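Local coordinates for lipid-transfer protein (Thermomonospora curvata, PDB 6OK1) that is a lipid-transfer protein of the thiolase superfamily, with a thiolase-like fold in both halves of its chain, at residues Gln222-Val227 against Asn349-Ala354. Sequence-based numbering, arbitrary orientation.
Sequences QALVVV and NGIAEA
Q222 and L224, two residues apart on the same side of strand 219-228, meet N349, I351 and A352 of helix 348-359. The short axes pass 8.5 Å apart and run 47° from parallel.

The amide of Q222 lies over the start of the helical segment in van der Waals contact, without hydrogen-bonding to it. With CG anti to the backbone N (chi1 176°) the chain reaches toward the helix, and the bend at chi2 brings NE2 back to its own strand. Q222 OE1 comes 3.4 Å from N349 CA, while Q222 NE2 sits 3.5 Å from the methyl carbon CB of A352. The polar bond is made within the strand: Q222 NE2 donates to A223 O over 3.2 Å in a nearly straight bond (161°), with the acceptor close to the amide plane, which sets the rotation of the amide. The N349 side chain crosses that of Q222 at about a right angle, and its amide end leads away from the strand. There N349 ND2 bonds to E342 OE1 and A343 O, and N349 OD1 accepts from Q339 NE2, which satisfies both polar atoms of this buried amide.

The apolar contact is carried by the two methyls of L224. L224 CD1 rests against I351 CG2 at 3.7 Å, the two side chains crossing roughly perpendicular, and L224 CD2 lies more loosely beside A352, 4.3 Å from its CB. V90 of helix 86-98 touches both L224 and I351.

Every touching residue is buried. A223 and V225, alternating with the contact residues, pack on helix 26-40, so at this strand the sheet has helices on both faces. Helix 348-359 packs beside helix 86-98 in the central helical layer of the five-layered alpha-beta-alpha-beta-alpha thiolase fold, joining the C-terminal half to the sheet of the N-terminal half.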
# COMPACT_ATOMS: atom_id res chain seq x y z
N GLN A 222 3.63 -16.94 4.14
CA GLN A 222 3.16 -17.03 5.52
C GLN A 222 1.83 -16.32 5.64
O GLN A 222 1.67 -15.20 5.13
CB GLN A 222 4.17 -16.40 6.49
CG GLN A 222 3.73 -16.37 7.94
CD GLN A 222 3.86 -17.73 8.61
OE1 GLN A 222 4.96 -18.26 8.76
NE2 GLN A 222 2.73 -18.26 9.07
N ALA A 223 0.88 -16.94 6.36
CA ALA A 223 -0.44 -16.34 6.57
C ALA A 223 -0.87 -16.54 8.01
O ALA A 223 -0.38 -17.41 8.71
CB ALA A 223 -1.50 -16.93 5.63
N LEU A 224 -1.76 -15.65 8.46
CA LEU A 224 -2.24 -15.59 9.84
C LEU A 224 -3.72 -15.24 9.80
O LEU A 224 -4.09 -14.30 9.09
CB LEU A 224 -1.50 -14.51 10.64
CG LEU A 224 0.03 -14.49 10.57
CD1 LEU A 224 0.57 -13.16 11.01
CD2 LEU A 224 0.64 -15.59 11.43
N VAL A 225 -4.55 -15.95 10.58
CA VAL A 225 -6.00 -15.72 10.64
C VAL A 225 -6.34 -15.02 11.95
O VAL A 225 -6.03 -15.52 13.04
CB VAL A 225 -6.78 -17.03 10.53
CG1 VAL A 225 -8.26 -16.79 10.75
CG2 VAL A 225 -6.57 -17.63 9.16
N VAL A 226 -7.01 -13.87 11.86
CA VAL A 226 -7.38 -13.07 13.02
C VAL A 226 -8.90 -13.05 13.10
O VAL A 226 -9.58 -12.81 12.10
CB VAL A 226 -6.81 -11.64 12.90
CG1 VAL A 226 -7.26 -10.73 14.08
CG2 VAL A 226 -5.27 -11.70 12.85
N VAL A 227 -9.44 -13.31 14.30
CA VAL A 227 -10.87 -13.27 14.55
C VAL A 227 -11.10 -12.60 15.90
O VAL A 227 -10.16 -12.27 16.62
CB VAL A 227 -11.50 -14.69 14.55
CG1 VAL A 227 -11.39 -15.31 13.20
CG2 VAL A 227 -10.81 -15.55 15.57
N ASN A 349 6.92 -14.83 9.56
CA ASN A 349 7.14 -16.12 10.20
C ASN A 349 7.49 -15.97 11.68
O ASN A 349 7.23 -16.89 12.45
CB ASN A 349 8.21 -16.94 9.45
CG ASN A 349 9.52 -16.18 9.26
OD1 ASN A 349 9.53 -15.01 8.90
ND2 ASN A 349 10.65 -16.87 9.46
N GLY A 350 7.98 -14.81 12.10
CA GLY A 350 8.19 -14.58 13.52
C GLY A 350 6.89 -14.43 14.29
O GLY A 350 6.79 -14.85 15.45
N ILE A 351 5.89 -13.80 13.68
CA ILE A 351 4.59 -13.73 14.33
C ILE A 351 4.04 -15.13 14.53
O ILE A 351 3.49 -15.46 15.58
CB ILE A 351 3.62 -12.83 13.52
CG1 ILE A 351 4.21 -11.42 13.36
CG2 ILE A 351 2.28 -12.74 14.22
CD1 ILE A 351 3.43 -10.48 12.41
N ALA A 352 4.20 -16.00 13.53
CA ALA A 352 3.73 -17.38 13.67
C ALA A 352 4.41 -18.07 14.84
O ALA A 352 3.75 -18.80 15.60
CB ALA A 352 3.98 -18.14 12.37
N GLU A 353 5.72 -17.88 15.01
CA GLU A 353 6.42 -18.50 16.14
C GLU A 353 5.87 -17.99 17.46
O GLU A 353 5.69 -18.76 18.40
CB GLU A 353 7.93 -18.25 16.06
CG GLU A 353 8.72 -18.70 17.30
CD GLU A 353 8.76 -20.22 17.49
OE1 GLU A 353 8.32 -20.98 16.61
OE2 GLU A 353 9.26 -20.64 18.55
N ALA A 354 5.57 -16.69 17.54
CA ALA A 354 4.97 -16.14 18.76
C ALA A 354 3.65 -16.82 19.07
O ALA A 354 3.33 -17.10 20.24
CB ALA A 354 4.77 -14.63 18.58